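Long-range contact in PAC2 family protein (PDB 3MNF), which is of unknown function but belongs to the PAC2 family, probably related to proteasome-assembly chaperones by its fold: residues E114-H128 with V173-S187. Numbering follows the deposited sequence.
Sequences ELVVVLGALLGDTPH and VPAVSLWAAVPHYVS
Val116 to Gly124 pairs in parallel register with Ala175 to Pro183, nine backbone hydrogen bonds running unbroken from Val116 N to Pro174 O (3.0 Å) as far as Gly124 N to Val182 O (3.0 Å). On one face of this ladder Leu119 and Leu178 lie side by side, CD2 of the former against CD1 of the latter at 3.6 Å, while Val117 CG1 reaches the same Leu178 methyl; helix 192-206 packs on this face. On the other, the Trp179 indole lies over Gly120, whose CA sits 4.2 Å from the centroid of the six-membered ring in a CH-pi contact. Leu122 crosses the indole at about a right angle and sets CD1 3.6 Å from Ala181 CB. Beyond the strands, Tyr185 OH accepts a hydrogen bond from His128 N (2.6 Å) and a weak, bent one from His128 ND1 (3.1 Å). With CG between the backbone N and carbonyl carbon (chi1 70°), the imidazole turns back to this hydroxyl, its plane at 63° to the phenol. A leucine in place of His128 would probably keep the backbone bond but leave the Tyr185 hydroxyl without its weaker donor. The pair forms adjacent parallel strands of the PAC2 domain's mixed sheet; the chain between them first lays down strand 134-138, the antiparallel edge strand beside 175-183, then returns through helix 160-171, which covers the Val118 and Ser177 face.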
loop_
_atom_site.group_PDB
_atom_site.type_symbol
_atom_site.label_atom_id
_atom_site.label_comp_id
_atom_site.label_asym_id
_atom_site.label_seq_id
_atom_site.Cartn_x
_atom_site.Cartn_y
_atom_site.Cartn_z
ATOM N N GLU A 114 6.597 4.696 -29.354
ATOM C CA GLU A 114 6.539 6.068 -29.865
ATOM C C GLU A 114 5.138 6.621 -30.032
ATOM O O GLU A 114 4.970 7.842 -30.069
ATOM C CB GLU A 114 7.340 6.227 -31.161
ATOM C CG GLU A 114 8.845 6.456 -30.932
ATOM C CD GLU A 114 9.168 7.526 -29.859
ATOM O OE1 GLU A 114 8.237 8.021 -29.162
ATOM O OE2 GLU A 114 10.372 7.866 -29.719
ATOM N N LEU A 115 4.153 5.724 -30.118
ATOM C CA LEU A 115 2.756 6.096 -30.259
ATOM C C LEU A 115 1.841 5.073 -29.579
ATOM O O LEU A 115 2.037 3.858 -29.721
ATOM C CB LEU A 115 2.420 6.210 -31.742
ATOM C CG LEU A 115 0.967 6.188 -32.211
ATOM C CD1 LEU A 115 0.255 7.508 -31.938
ATOM C CD2 LEU A 115 0.941 5.855 -33.672
ATOM N N VAL A 116 0.845 5.572 -28.847
ATOM C CA VAL A 116 -0.169 4.713 -28.233
ATOM C C VAL A 116 -1.541 4.890 -28.899
ATOM O O VAL A 116 -2.123 5.988 -28.860
ATOM C CB VAL A 116 -0.317 5.001 -26.728
ATOM C CG1 VAL A 116 -1.329 4.081 -26.118
ATOM C CG2 VAL A 116 0.999 4.831 -26.027
ATOM N N VAL A 117 -2.069 3.825 -29.501
ATOM C CA VAL A 117 -3.450 3.874 -29.984
ATOM C C VAL A 117 -4.379 3.054 -29.092
ATOM O O VAL A 117 -4.122 1.871 -28.818
ATOM C CB VAL A 117 -3.603 3.381 -31.425
ATOM C CG1 VAL A 117 -5.031 3.620 -31.902
ATOM C CG2 VAL A 117 -2.570 4.047 -32.355
ATOM N N VAL A 118 -5.465 3.667 -28.642
ATOM C CA VAL A 118 -6.424 2.944 -27.817
ATOM C C VAL A 118 -7.735 2.766 -28.573
ATOM O O VAL A 118 -8.212 3.697 -29.210
ATOM C CB VAL A 118 -6.686 3.661 -26.472
ATOM C CG1 VAL A 118 -7.402 2.710 -25.496
ATOM C CG2 VAL A 118 -5.376 4.208 -25.879
ATOM N N LEU A 119 -8.322 1.582 -28.503
ATOM C CA LEU A 119 -9.532 1.331 -29.256
ATOM C C LEU A 119 -10.726 1.261 -28.333
ATOM O O LEU A 119 -10.630 0.727 -27.241
ATOM C CB LEU A 119 -9.400 0.026 -30.029
ATOM C CG LEU A 119 -8.222 -0.145 -30.996
ATOM C CD1 LEU A 119 -8.383 -1.418 -31.805
ATOM C CD2 LEU A 119 -8.087 1.042 -31.924
ATOM N N GLY A 120 -11.853 1.798 -28.757
ATOM C CA GLY A 120 -13.059 1.659 -27.973
ATOM C C GLY A 120 -14.323 1.599 -28.806
ATOM O O GLY A 120 -14.338 1.968 -30.004
ATOM N N ALA A 121 -15.397 1.140 -28.171
ATOM C CA ALA A 121 -16.715 1.227 -28.780
ATOM C C ALA A 121 -17.730 1.784 -27.802
ATOM O O ALA A 121 -17.685 1.485 -26.617
ATOM C CB ALA A 121 -17.158 -0.122 -29.291
ATOM N N LEU A 122 -18.640 2.600 -28.313
ATOM C CA LEU A 122 -19.756 3.117 -27.537
ATOM C C LEU A 122 -21.038 2.817 -28.304
ATOM O O LEU A 122 -20.985 2.446 -29.467
ATOM C CB LEU A 122 -19.601 4.621 -27.287
ATOM C CG LEU A 122 -19.120 5.605 -28.371
ATOM C CD1 LEU A 122 -19.845 5.453 -29.673
ATOM C CD2 LEU A 122 -19.271 7.045 -27.906
ATOM N N LEU A 123 -22.185 2.953 -27.646
ATOM C CA LEU A 123 -23.479 2.818 -28.308
ATOM C C LEU A 123 -23.853 4.151 -28.927
ATOM O O LEU A 123 -23.892 5.157 -28.241
ATOM C CB LEU A 123 -24.559 2.405 -27.307
ATOM C CG LEU A 123 -24.233 1.242 -26.369
ATOM C CD1 LEU A 123 -25.279 1.095 -25.285
ATOM C CD2 LEU A 123 -24.092 -0.049 -27.166
ATOM N N GLY A 124 -24.129 4.162 -30.222
ATOM C CA GLY A 124 -24.498 5.392 -30.898
ATOM C C GLY A 124 -25.847 5.323 -31.575
ATOM O O GLY A 124 -26.601 4.357 -31.400
ATOM N N ASP A 125 -26.127 6.359 -32.362
ATOM C CA ASP A 125 -27.397 6.531 -33.072
ATOM C C ASP A 125 -27.303 6.300 -34.579
ATOM O O ASP A 125 -27.977 6.991 -35.342
ATOM C CB ASP A 125 -27.937 7.949 -32.836
ATOM C CG ASP A 125 -28.965 8.012 -31.720
ATOM O OD1 ASP A 125 -30.017 8.657 -31.932
ATOM O OD2 ASP A 125 -28.726 7.432 -30.636
ATOM N N THR A 126 -26.472 5.352 -35.015
ATOM C CA THR A 126 -26.413 4.994 -36.447
ATOM C C THR A 126 -27.050 3.617 -36.656
ATOM O O THR A 126 -26.824 2.708 -35.846
ATOM C CB THR A 126 -24.954 5.009 -37.028
ATOM O OG1 THR A 126 -24.203 6.082 -36.442
ATOM C CG2 THR A 126 -24.951 5.166 -38.565
ATOM N N PRO A 127 -27.850 3.468 -37.734
ATOM C CA PRO A 127 -28.511 2.213 -38.133
ATOM C C PRO A 127 -27.535 1.098 -38.497
ATOM O O PRO A 127 -26.380 1.376 -38.823
ATOM C CB PRO A 127 -29.272 2.616 -39.396
ATOM C CG PRO A 127 -28.528 3.815 -39.917
ATOM C CD PRO A 127 -28.180 4.559 -38.668
ATOM N N HIS A 128 -27.999 -0.150 -38.448
ATOM C CA HIS A 128 -27.225 -1.272 -38.976
ATOM C C HIS A 128 -27.201 -1.203 -40.508
ATOM O O HIS A 128 -26.295 -1.732 -41.153
ATOM C CB HIS A 128 -27.771 -2.621 -38.476
ATOM C CG HIS A 128 -29.104 -2.999 -39.053
ATOM N ND1 HIS A 128 -30.283 -2.885 -38.347
ATOM C CD2 HIS A 128 -29.442 -3.500 -40.268
ATOM C CE1 HIS A 128 -31.288 -3.290 -39.102
ATOM N NE2 HIS A 128 -30.805 -3.667 -40.273
ATOM N N VAL A 173 3.866 11.292 -24.456
ATOM C CA VAL A 173 3.786 10.183 -25.405
ATOM C C VAL A 173 2.545 10.392 -26.270
ATOM O O VAL A 173 1.423 10.372 -25.753
ATOM C CB VAL A 173 3.659 8.826 -24.668
ATOM C CG1 VAL A 173 3.531 7.679 -25.646
ATOM C CG2 VAL A 173 4.848 8.617 -23.771
ATOM N N PRO A 174 2.730 10.609 -27.583
ATOM C CA PRO A 174 1.596 10.805 -28.498
ATOM C C PRO A 174 0.595 9.671 -28.388
ATOM O O PRO A 174 0.971 8.501 -28.480
ATOM C CB PRO A 174 2.250 10.756 -29.864
ATOM C CG PRO A 174 3.618 11.196 -29.619
ATOM C CD PRO A 174 4.015 10.719 -28.282
ATOM N N ALA A 175 -0.667 9.997 -28.173
ATOM C CA ALA A 175 -1.691 8.954 -28.137
ATOM C C ALA A 175 -2.989 9.399 -28.782
ATOM O O ALA A 175 -3.335 10.584 -28.771
ATOM C CB ALA A 175 -1.939 8.485 -26.720
ATOM N N VAL A 176 -3.700 8.441 -29.354
ATOM C CA VAL A 176 -5.021 8.696 -29.913
ATOM C C VAL A 176 -5.888 7.508 -29.560
ATOM O O VAL A 176 -5.397 6.379 -29.467
ATOM C CB VAL A 176 -4.987 8.930 -31.460
ATOM C CG1 VAL A 176 -4.182 7.866 -32.165
ATOM C CG2 VAL A 176 -6.381 8.969 -32.036
ATOM N N SER A 177 -7.167 7.761 -29.327
ATOM C CA SER A 177 -8.102 6.666 -29.197
ATOM C C SER A 177 -9.080 6.723 -30.346
ATOM O O SER A 177 -9.498 7.807 -30.754
ATOM C CB SER A 177 -8.830 6.707 -27.858
ATOM O OG SER A 177 -9.252 8.018 -27.552
ATOM N N LEU A 178 -9.414 5.550 -30.874
ATOM C CA LEU A 178 -10.402 5.404 -31.927
ATOM C C LEU A 178 -11.667 4.813 -31.351
ATOM O O LEU A 178 -11.620 3.799 -30.663
ATOM C CB LEU A 178 -9.863 4.478 -33.004
ATOM C CG LEU A 178 -8.484 4.811 -33.564
ATOM C CD1 LEU A 178 -7.987 3.687 -34.422
ATOM C CD2 LEU A 178 -8.570 6.066 -34.376
ATOM N N TRP A 179 -12.790 5.455 -31.629
ATOM C CA TRP A 179 -14.090 5.009 -31.158
ATOM C C TRP A 179 -15.030 4.549 -32.284
ATOM O O TRP A 179 -15.198 5.230 -33.300
ATOM C CB TRP A 179 -14.750 6.128 -30.372
ATOM C CG TRP A 179 -14.054 6.359 -29.076
ATOM C CD1 TRP A 179 -12.986 7.177 -28.858
ATOM C CD2 TRP A 179 -14.342 5.731 -27.817
ATOM N NE1 TRP A 179 -12.598 7.097 -27.555
ATOM C CE2 TRP A 179 -13.415 6.223 -26.889
ATOM C CE3 TRP A 179 -15.293 4.797 -27.392
ATOM C CZ2 TRP A 179 -13.413 5.832 -25.558
ATOM C CZ3 TRP A 179 -15.282 4.406 -26.073
ATOM C CH2 TRP A 179 -14.348 4.925 -25.171
ATOM N N ALA A 180 -15.651 3.391 -32.113
ATOM C CA ALA A 180 -16.660 2.977 -33.066
ATOM C C ALA A 180 -18.007 3.127 -32.398
ATOM O O ALA A 180 -18.127 2.858 -31.216
ATOM C CB ALA A 180 -16.416 1.552 -33.494
ATOM N N ALA A 181 -19.011 3.584 -33.141
ATOM C CA ALA A 181 -20.373 3.706 -32.600
ATOM C C ALA A 181 -21.197 2.512 -33.017
ATOM O O ALA A 181 -21.373 2.267 -34.205
ATOM C CB ALA A 181 -21.031 4.986 -33.060
ATOM N N VAL A 182 -21.698 1.774 -32.038
ATOM C CA VAL A 182 -22.456 0.555 -32.281
ATOM C C VAL A 182 -23.965 0.804 -32.082
ATOM O O VAL A 182 -24.371 1.281 -31.023
ATOM C CB VAL A 182 -21.954 -0.567 -31.350
ATOM C CG1 VAL A 182 -22.897 -1.757 -31.354
ATOM C CG2 VAL A 182 -20.563 -0.986 -31.750
ATOM N N PRO A 183 -24.796 0.497 -33.102
ATOM C CA PRO A 183 -26.255 0.700 -33.024
ATOM C C PRO A 183 -26.826 0.184 -31.711
ATOM O O PRO A 183 -26.720 -1.009 -31.419
ATOM C CB PRO A 183 -26.802 -0.136 -34.188
ATOM C CG PRO A 183 -25.601 -0.609 -34.980
ATOM C CD PRO A 183 -24.375 0.068 -34.447
ATOM N N HIS A 184 -27.417 1.073 -30.918
ATOM C CA HIS A 184 -27.807 0.719 -29.551
ATOM C C HIS A 184 -28.926 -0.334 -29.492
ATOM O O HIS A 184 -28.987 -1.138 -28.566
ATOM C CB HIS A 184 -28.110 1.979 -28.712
ATOM C CG HIS A 184 -29.371 2.697 -29.096
ATOM N ND1 HIS A 184 -29.750 2.909 -30.408
ATOM C CD2 HIS A 184 -30.329 3.277 -28.331
ATOM C CE1 HIS A 184 -30.899 3.565 -30.435
ATOM N NE2 HIS A 184 -31.270 3.804 -29.187
ATOM N N TYR A 185 -29.783 -0.355 -30.504
ATOM C CA TYR A 185 -30.860 -1.335 -30.554
ATOM C C TYR A 185 -30.342 -2.754 -30.792
ATOM O O TYR A 185 -31.026 -3.717 -30.482
ATOM C CB TYR A 185 -31.939 -0.932 -31.579
ATOM C CG TYR A 185 -31.441 -0.710 -33.000
ATOM C CD1 TYR A 185 -31.477 -1.738 -33.934
ATOM C CD2 TYR A 185 -30.952 0.533 -33.409
ATOM C CE1 TYR A 185 -31.025 -1.548 -35.225
ATOM C CE2 TYR A 185 -30.498 0.737 -34.702
ATOM C CZ TYR A 185 -30.534 -0.310 -35.606
ATOM O OH TYR A 185 -30.091 -0.132 -36.900
ATOM N N VAL A 186 -29.130 -2.876 -31.327
ATOM C CA VAL A 186 -28.469 -4.179 -31.494
ATOM C C VAL A 186 -27.094 -4.205 -30.825
ATOM O O VAL A 186 -26.070 -4.136 -31.514
ATOM C CB VAL A 186 -28.264 -4.551 -32.980
ATOM C CG1 VAL A 186 -27.600 -5.922 -33.084
ATOM C CG2 VAL A 186 -29.570 -4.554 -33.728
ATOM N N SER A 187 -27.052 -4.325 -29.499
ATOM C CA SER A 187 -25.771 -4.188 -28.788
ATOM C C SER A 187 -25.105 -5.483 -28.307
ATOM O O SER A 187 -24.070 -5.413 -27.642
ATOM C CB SER A 187 -25.902 -3.196 -27.627
ATOM O OG SER A 187 -26.608 -3.765 -26.536
#